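Local coordinates for protein DELTA1-pyrroline-2-carboxylate reductase (Thermococcus litoralis DSM 5473, PDB 6T3E) that probably catalyses the NADH-dependent reduction of delta1-pyrroline-2-carboxylate to L-proline, as part of hydroxyproline metabolism, at residues B[25-37]-B[333-347]. Numbering follows the deposited sequence.
Sequences MLLLSRSDLEKLI and LAYEKALEHGVGTNV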
ATOM      1  N   MET B  25      -3.985  19.068  -4.923  1.00 39.23           N
ATOM      2  CA  MET B  25      -4.126  17.756  -5.578  1.00 44.42           C
ATOM      3  C   MET B  25      -5.120  17.727  -6.756  1.00 43.02           C
ATOM      4  O   MET B  25      -6.119  18.437  -6.742  1.00 46.91           O
ATOM      5  CB  MET B  25      -4.555  16.730  -4.536  1.00 50.71           C
ATOM      6  CG  MET B  25      -4.511  15.293  -4.973  1.00 56.41           C
ATOM      7  SD  MET B  25      -4.994  14.226  -3.599  1.00 56.25           S
ATOM      8  CE  MET B  25      -3.945  14.861  -2.310  1.00 47.16           C
ATOM      9  N   LEU B  26      -4.848  16.903  -7.772  1.00 42.56           N
ATOM     10  CA  LEU B  26      -5.701  16.800  -8.953  1.00 44.52           C
ATOM     11  C   LEU B  26      -6.538  15.531  -8.887  1.00 51.00           C
ATOM     12  O   LEU B  26      -6.064  14.486  -8.430  1.00 53.56           O
ATOM     13  CB  LEU B  26      -4.883  16.798 -10.249  1.00 46.57           C
ATOM     14  CG  LEU B  26      -5.612  16.670 -11.600  1.00 44.83           C
ATOM     15  CD1 LEU B  26      -6.395  17.941 -11.970  1.00 40.47           C
ATOM     16  CD2 LEU B  26      -4.632  16.296 -12.703  1.00 42.18           C
ATOM     17  N   LEU B  27      -7.780  15.629  -9.359  1.00 51.92           N
ATOM     18  CA  LEU B  27      -8.732  14.525  -9.381  1.00 47.53           C
ATOM     19  C   LEU B  27      -9.043  14.143 -10.818  1.00 43.80           C
ATOM     20  O   LEU B  27      -9.320  15.016 -11.649  1.00 42.52           O
ATOM     21  CB  LEU B  27     -10.035  14.896  -8.679  1.00 51.02           C
ATOM     22  CG  LEU B  27     -10.254  14.183  -7.361  1.00 54.36           C
ATOM     23  CD1 LEU B  27      -9.152  14.613  -6.418  1.00 56.14           C
ATOM     24  CD2 LEU B  27     -11.636  14.497  -6.807  1.00 56.88           C
ATOM     25  N   LEU B  28      -9.029  12.843 -11.094  1.00 37.28           N
ATOM     26  CA  LEU B  28      -9.320  12.317 -12.418  1.00 34.25           C
ATOM     27  C   LEU B  28     -10.350  11.214 -12.255  1.00 39.45           C
ATOM     28  O   LEU B  28     -10.066  10.188 -11.632  1.00 40.92           O
ATOM     29  CB  LEU B  28      -8.051  11.793 -13.090  1.00 33.10           C
ATOM     30  CG  LEU B  28      -7.077  12.862 -13.587  1.00 35.87           C
ATOM     31  CD1 LEU B  28      -5.688  12.262 -13.881  1.00 33.03           C
ATOM     32  CD2 LEU B  28      -7.640  13.572 -14.816  1.00 38.54           C
ATOM     33  N   SER B  29     -11.522  11.415 -12.839  1.00 40.22           N
ATOM     34  CA  SER B  29     -12.634  10.483 -12.779  1.00 38.64           C
ATOM     35  C   SER B  29     -12.604   9.554 -13.986  1.00 42.97           C
ATOM     36  O   SER B  29     -11.876   9.782 -14.953  1.00 44.07           O
ATOM     37  CB  SER B  29     -13.945  11.261 -12.719  1.00 37.29           C
ATOM     38  OG  SER B  29     -14.193  11.871 -13.971  1.00 37.66           O
ATOM     39  N   ARG B  30     -13.398   8.481 -13.913  1.00 46.34           N
ATOM     40  CA  ARG B  30     -13.441   7.527 -15.019  1.00 50.36           C
ATOM     41  C   ARG B  30     -13.785   8.225 -16.328  1.00 49.21           C
ATOM     42  O   ARG B  30     -13.140   7.993 -17.357  1.00 43.09           O
ATOM     43  CB  ARG B  30     -14.455   6.415 -14.709  1.00 51.21           C
ATOM     44  CG  ARG B  30     -14.449   5.221 -15.671  1.00 52.19           C
ATOM     45  CD  ARG B  30     -15.412   4.121 -15.193  1.00 58.07           C
ATOM     46  NE  ARG B  30     -14.926   2.769 -15.510  1.00 62.53           N
ATOM     47  CZ  ARG B  30     -14.980   2.213 -16.721  1.00 64.46           C
ATOM     48  NH1 ARG B  30     -15.496   2.885 -17.747  1.00 68.69           N
ATOM     49  NH2 ARG B  30     -14.518   0.985 -16.910  1.00 60.27           N
ATOM     50  N   SER B  31     -14.749   9.144 -16.284  1.00 53.11           N
ATOM     51  CA  SER B  31     -15.081   9.938 -17.459  1.00 54.31           C
ATOM     52  C   SER B  31     -13.874  10.739 -17.925  1.00 56.16           C
ATOM     53  O   SER B  31     -13.592  10.809 -19.127  1.00 59.98           O
ATOM     54  CB  SER B  31     -16.267  10.853 -17.133  1.00 52.82           C
ATOM     55  OG  SER B  31     -16.244  12.065 -17.866  1.00 53.62           O
ATOM     56  N   ASP B  32     -13.109  11.292 -16.982  1.00 53.26           N
ATOM     57  CA  ASP B  32     -11.889  12.003 -17.349  1.00 54.03           C
ATOM     58  C   ASP B  32     -10.890  11.071 -18.035  1.00 51.75           C
ATOM     59  O   ASP B  32     -10.346  11.408 -19.094  1.00 49.76           O
ATOM     60  CB  ASP B  32     -11.268  12.650 -16.103  1.00 54.13           C
ATOM     61  CG  ASP B  32     -12.133  13.778 -15.527  1.00 56.27           C
ATOM     62  OD1 ASP B  32     -13.081  14.218 -16.218  1.00 60.19           O
ATOM     63  OD2 ASP B  32     -11.870  14.218 -14.381  1.00 51.60           O
ATOM     64  N   LEU B  33     -10.687   9.868 -17.485  1.00 49.96           N
ATOM     65  CA  LEU B  33      -9.639   8.987 -18.000  1.00 48.42           C
ATOM     66  C   LEU B  33      -9.993   8.404 -19.365  1.00 49.47           C
ATOM     67  O   LEU B  33      -9.117   8.261 -20.225  1.00 49.47           O
ATOM     68  CB  LEU B  33      -9.363   7.846 -17.013  1.00 47.13           C
ATOM     69  CG  LEU B  33      -8.660   8.107 -15.673  1.00 42.70           C
ATOM     70  CD1 LEU B  33      -7.293   8.769 -15.915  1.00 39.05           C
ATOM     71  CD2 LEU B  33      -9.491   8.887 -14.661  1.00 44.66           C
ATOM     72  N   GLU B  34     -11.260   8.055 -19.587  1.00 55.54           N
ATOM     73  CA  GLU B  34     -11.636   7.405 -20.844  1.00 61.81           C
ATOM     74  C   GLU B  34     -11.300   8.309 -22.015  1.00 62.50           C
ATOM     75  O   GLU B  34     -10.900   7.854 -23.088  1.00 64.83           O
ATOM     76  CB  GLU B  34     -13.130   7.071 -20.840  1.00 63.49           C
ATOM     77  CG  GLU B  34     -13.490   5.628 -20.531  1.00 65.62           C
ATOM     78  CD  GLU B  34     -14.987   5.443 -20.332  1.00 67.85           C
ATOM     79  OE1 GLU B  34     -15.410   5.125 -19.201  1.00 67.93           O
ATOM     80  OE2 GLU B  34     -15.737   5.627 -21.311  1.00 69.38           O
ATOM     81  N   LYS B  35     -11.432   9.604 -21.781  1.00 63.62           N
ATOM     82  CA  LYS B  35     -11.143  10.661 -22.733  1.00 62.69           C
ATOM     83  C   LYS B  35      -9.649  10.731 -23.069  1.00 59.93           C
ATOM     84  O   LYS B  35      -9.279  10.923 -24.231  1.00 62.23           O
ATOM     85  CB  LYS B  35     -11.690  11.921 -22.073  1.00 66.44           C
ATOM     86  CG  LYS B  35     -11.608  13.283 -22.650  1.00 69.98           C
ATOM     87  CD  LYS B  35     -12.273  14.168 -21.564  1.00 73.80           C
ATOM     88  CE  LYS B  35     -13.767  13.884 -21.546  1.00 78.38           C
ATOM     89  NZ  LYS B  35     -14.288  12.710 -20.709  1.00 81.66           N
ATOM     90  N   LEU B  36      -8.776  10.561 -22.067  1.00 50.16           N
ATOM     91  CA  LEU B  36      -7.339  10.824 -22.187  1.00 45.58           C
ATOM     92  C   LEU B  36      -6.551   9.714 -22.886  1.00 44.75           C
ATOM     93  O   LEU B  36      -5.585  10.008 -23.596  1.00 42.64           O
ATOM     94  CB  LEU B  36      -6.753  11.065 -20.802  1.00 43.05           C
ATOM     95  CG  LEU B  36      -7.269  12.315 -20.109  1.00 43.16           C
ATOM     96  CD1 LEU B  36      -6.763  12.358 -18.664  1.00 31.59           C
ATOM     97  CD2 LEU B  36      -6.865  13.553 -20.881  1.00 40.78           C
ATOM     98  N   ILE B  37      -6.849   8.442 -22.603  1.00 45.40           N
ATOM     99  CA  ILE B  37      -5.963   7.336 -22.968  1.00 42.92           C
ATOM    100  C   ILE B  37      -6.651   6.317 -23.876  1.00 41.81           C
ATOM    101  O   ILE B  37      -7.836   6.006 -23.717  1.00 42.57           O
ATOM    102  CB  ILE B  37      -5.413   6.653 -21.707  1.00 41.17           C
ATOM    103  CG1 ILE B  37      -6.555   6.083 -20.882  1.00 46.39           C
ATOM    104  CG2 ILE B  37      -4.672   7.657 -20.874  1.00 38.66           C
ATOM    105  CD1 ILE B  37      -6.140   5.657 -19.490  1.00 44.94           C
ATOM    106  N   LEU B 333       1.138   8.490 -17.421  1.00 43.87           N
ATOM    107  CA  LEU B 333       0.662   8.764 -18.772  1.00 46.47           C
ATOM    108  C   LEU B 333      -0.635   9.559 -18.733  1.00 49.19           C
ATOM    109  O   LEU B 333      -0.773  10.590 -19.404  1.00 50.26           O
ATOM    110  CB  LEU B 333       0.486   7.431 -19.511  1.00 45.96           C
ATOM    111  CG  LEU B 333       0.079   7.333 -20.973  1.00 47.75           C
ATOM    112  CD1 LEU B 333      -1.413   7.235 -21.146  1.00 50.59           C
ATOM    113  CD2 LEU B 333       0.641   8.512 -21.726  1.00 46.05           C
ATOM    114  N   ALA B 334      -1.610   9.075 -17.963  1.00 47.62           N
ATOM    115  CA  ALA B 334      -2.899   9.745 -17.901  1.00 46.94           C
ATOM    116  C   ALA B 334      -2.791  11.089 -17.197  1.00 47.56           C
ATOM    117  O   ALA B 334      -3.418  12.067 -17.617  1.00 58.19           O
ATOM    118  CB  ALA B 334      -3.912   8.848 -17.197  1.00 49.32           C
ATOM    119  N   TYR B 335      -1.997  11.159 -16.130  1.00 39.65           N
ATOM    120  CA  TYR B 335      -1.866  12.402 -15.377  1.00 39.55           C
ATOM    121  C   TYR B 335      -1.263  13.510 -16.231  1.00 49.03           C
ATOM    122  O   TYR B 335      -1.760  14.643 -16.242  1.00 55.46           O
ATOM    123  CB  TYR B 335      -1.018  12.157 -14.132  1.00 36.67           C
ATOM    124  CG  TYR B 335      -0.592  13.400 -13.397  1.00 36.85           C
ATOM    125  CD1 TYR B 335      -1.490  14.099 -12.601  1.00 39.91           C
ATOM    126  CD2 TYR B 335       0.716  13.879 -13.496  1.00 38.03           C
ATOM    127  CE1 TYR B 335      -1.104  15.241 -11.917  1.00 42.95           C
ATOM    128  CE2 TYR B 335       1.114  15.016 -12.809  1.00 37.73           C
ATOM    129  CZ  TYR B 335       0.196  15.690 -12.022  1.00 42.84           C
ATOM    130  OH  TYR B 335       0.568  16.807 -11.328  1.00 43.78           O
ATOM    131  N   GLU B 336      -0.209  13.193 -16.988  1.00 48.46           N
ATOM    132  CA  GLU B 336       0.445  14.236 -17.765  1.00 46.19           C
ATOM    133  C   GLU B 336      -0.411  14.680 -18.948  1.00 45.70           C
ATOM    134  O   GLU B 336      -0.308  15.831 -19.385  1.00 49.73           O
ATOM    135  CB  GLU B 336       1.817  13.753 -18.230  1.00 48.03           C
ATOM    136  CG  GLU B 336       2.875  13.729 -17.127  1.00 50.72           C
ATOM    137  CD  GLU B 336       4.220  13.251 -17.642  1.00 56.71           C
ATOM    138  OE1 GLU B 336       4.399  13.213 -18.879  1.00 59.98           O
ATOM    139  OE2 GLU B 336       5.098  12.910 -16.821  1.00 59.50           O
ATOM    140  N   LYS B 337      -1.273  13.806 -19.468  1.00 46.06           N
ATOM    141  CA  LYS B 337      -2.178  14.232 -20.527  1.00 51.20           C
ATOM    142  C   LYS B 337      -3.293  15.110 -19.974  1.00 54.38           C
ATOM    143  O   LYS B 337      -3.773  16.014 -20.671  1.00 50.24           O
ATOM    144  CB  LYS B 337      -2.749  13.014 -21.243  1.00 49.44           C
ATOM    145  CG  LYS B 337      -1.874  12.533 -22.382  1.00 49.86           C
ATOM    146  CD  LYS B 337      -2.391  11.219 -22.927  1.00 53.94           C
ATOM    147  CE  LYS B 337      -2.373  11.223 -24.436  1.00 54.48           C
ATOM    148  NZ  LYS B 337      -3.723  11.561 -24.952  1.00 54.15           N
ATOM    149  N   ALA B 338      -3.691  14.883 -18.718  1.00 50.76           N
ATOM    150  CA  ALA B 338      -4.703  15.734 -18.108  1.00 47.36           C
ATOM    151  C   ALA B 338      -4.192  17.157 -17.965  1.00 46.24           C
ATOM    152  O   ALA B 338      -4.913  18.115 -18.260  1.00 46.74           O
ATOM    153  CB  ALA B 338      -5.106  15.177 -16.745  1.00 43.42           C
ATOM    154  N   LEU B 339      -2.933  17.312 -17.557  1.00 42.16           N
ATOM    155  CA  LEU B 339      -2.370  18.649 -17.438  1.00 41.04           C
ATOM    156  C   LEU B 339      -2.349  19.350 -18.789  1.00 42.60           C
ATOM    157  O   LEU B 339      -2.788  20.502 -18.910  1.00 41.06           O
ATOM    158  CB  LEU B 339      -0.967  18.573 -16.843  1.00 36.41           C
ATOM    159  CG  LEU B 339      -0.852  17.897 -15.474  1.00 41.26           C
ATOM    160  CD1 LEU B 339       0.607  17.800 -15.080  1.00 41.01           C
ATOM    161  CD2 LEU B 339      -1.669  18.619 -14.397  1.00 37.34           C
ATOM    162  N   GLU B 340      -1.907  18.640 -19.829  1.00 47.82           N
ATOM    163  CA  GLU B 340      -1.835  19.221 -21.166  1.00 52.77           C
ATOM    164  C   GLU B 340      -3.227  19.475 -21.740  1.00 55.32           C
ATOM    165  O   GLU B 340      -3.400  20.378 -22.567  1.00 58.58           O
ATOM    166  CB  GLU B 340      -1.022  18.285 -22.068  1.00 59.07           C
ATOM    167  CG  GLU B 340      -0.791  18.723 -23.508  1.00 63.62           C
ATOM    168  CD  GLU B 340      -0.518  17.534 -24.442  1.00 68.88           C
ATOM    169  OE1 GLU B 340      -0.817  16.377 -24.055  1.00 69.35           O
ATOM    170  OE2 GLU B 340      -0.000  17.752 -25.562  1.00 71.24           O
ATOM    171  N   HIS B 341      -4.242  18.744 -21.280  1.00 54.49           N
ATOM    172  CA  HIS B 341      -5.588  18.895 -21.814  1.00 48.68           C
ATOM    173  C   HIS B 341      -6.494  19.732 -20.925  1.00 46.05           C
ATOM    174  O   HIS B 341      -7.575  20.131 -21.373  1.00 38.86           O
ATOM    175  CB  HIS B 341      -6.229  17.514 -22.010  1.00 45.92           C
ATOM    176  CG  HIS B 341      -5.815  16.820 -23.269  1.00 46.11           C
ATOM    177  ND1 HIS B 341      -4.582  16.222 -23.419  1.00 45.02           N
ATOM    178  CD2 HIS B 341      -6.475  16.618 -24.433  1.00 46.55           C
ATOM    179  CE1 HIS B 341      -4.498  15.686 -24.624  1.00 44.34           C
ATOM    180  NE2 HIS B 341      -5.635  15.910 -25.258  1.00 46.32           N
ATOM    181  N   GLY B 342      -6.035  20.098 -19.731  1.00 42.81           N
ATOM    182  CA  GLY B 342      -6.867  20.820 -18.783  1.00 42.99           C
ATOM    183  C   GLY B 342      -8.026  20.009 -18.252  1.00 46.08           C
ATOM    184  O   GLY B 342      -9.100  20.560 -17.999  1.00 51.66           O
ATOM    185  N   VAL B 343      -7.833  18.711 -18.065  1.00 47.09           N
ATOM    186  CA  VAL B 343      -8.877  17.794 -17.621  1.00 44.57           C
ATOM    187  C   VAL B 343      -8.656  17.471 -16.150  1.00 43.27           C
ATOM    188  O   VAL B 343      -7.518  17.333 -15.689  1.00 43.76           O
ATOM    189  CB  VAL B 343      -8.878  16.527 -18.500  1.00 45.54           C
ATOM    190  CG1 VAL B 343      -9.587  15.387 -17.835  1.00 45.15           C
ATOM    191  CG2 VAL B 343      -9.520  16.837 -19.842  1.00 50.78           C
ATOM    192  N   GLY B 344      -9.743  17.386 -15.405  1.00 47.40           N
ATOM    193  CA  GLY B 344      -9.703  17.080 -13.993  1.00 44.89           C
ATOM    194  C   GLY B 344     -10.030  18.306 -13.156  1.00 49.92           C
ATOM    195  O   GLY B 344     -10.007  19.445 -13.623  1.00 56.91           O
ATOM    196  N   THR B 345     -10.270  18.047 -11.876  1.00 48.82           N
ATOM    197  CA  THR B 345     -10.669  19.065 -10.913  1.00 53.11           C
ATOM    198  C   THR B 345      -9.643  19.120  -9.790  1.00 55.79           C
ATOM    199  O   THR B 345      -9.184  18.079  -9.313  1.00 56.75           O
ATOM    200  CB  THR B 345     -12.068  18.770 -10.342  1.00 54.10           C
ATOM    201  OG1 THR B 345     -12.221  17.363 -10.147  1.00 57.57           O
ATOM    202  CG2 THR B 345     -13.151  19.233 -11.291  1.00 56.06           C
ATOM    203  N   ASN B 346      -9.271  20.330  -9.374  1.00 61.24           N
ATOM    204  CA  ASN B 346      -8.296  20.496  -8.304  1.00 61.34           C
ATOM    205  C   ASN B 346      -8.999  20.534  -6.954  1.00 60.69           C
ATOM    206  O   ASN B 346     -10.082  21.109  -6.828  1.00 64.91           O
ATOM    207  CB  ASN B 346      -7.491  21.780  -8.521  1.00 66.17           C
ATOM    208  CG  ASN B 346      -6.427  21.630  -9.596  1.00 67.91           C
ATOM    209  OD1 ASN B 346      -5.474  20.856  -9.452  1.00 63.36           O
ATOM    210  ND2 ASN B 346      -6.602  22.354 -10.698  1.00 72.57           N
ATOM    211  N   VAL B 347      -8.379  19.923  -5.940  1.00 51.01           N
ATOM    212  CA  VAL B 347      -8.959  19.867  -4.604  1.00 51.02           C
ATOM    213  C   VAL B 347      -7.890  20.221  -3.577  1.00 52.67           C
ATOM    214  O   VAL B 347      -6.688  20.098  -3.821  1.00 53.75           O
ATOM    215  CB  VAL B 347      -9.592  18.484  -4.276  1.00 46.46           C
ATOM    216  CG1 VAL B 347     -10.714  18.145  -5.263  1.00 43.26           C
ATOM    217  CG2 VAL B 347      -8.544  17.378  -4.240  1.00 36.62           C
TER
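Leu36 fits as a knob into the hole formed by Ala334, Lys337, Ala338 and His341, where helices 30-36 and 333-341 cross almost perpendicularly (89°). With CG turned anti to its carbonyl carbon (chi1 -65°), Leu36 directs CD1 to the methyl of Ala338 (CD1 to CB 3.8 Å). From the neighbouring strand, Leu28 brings CD2 to 3.6 Å from that same Ala338 CB, while CD2 of Leu26 comes obliquely upon the Tyr335 ring. Leu33 CD1 and Ile37 CG2 close over the methyl of Ala334; the Val343 and Asp32 side chains run alongside in opposite senses, Val343 CG1 against Asp32 CB. Between helix and strand the chain turns back through a Schellman motif with Gly342 at C-prime, and strand 345-346 then pairs antiparallel with strand 26-28, forming the outermost strand, within this chain, of a mixed sheet in which 26-28 lies between it and 121-126. The pairing rests on four backbone bonds, among them Val347 N to Met25 O (2.8 Å) and Leu27 N to Thr345 O (2.8 Å). Leu27 CD1 packs crosswise on Val347 CG2 (3.6 Å), and both residues also touch the second subunit. At the polar edge, Ser29 and Asp32 form a capping box, and Lys337 donates from NZ to Leu36 O (2.8 Å), in the carbonyl plane.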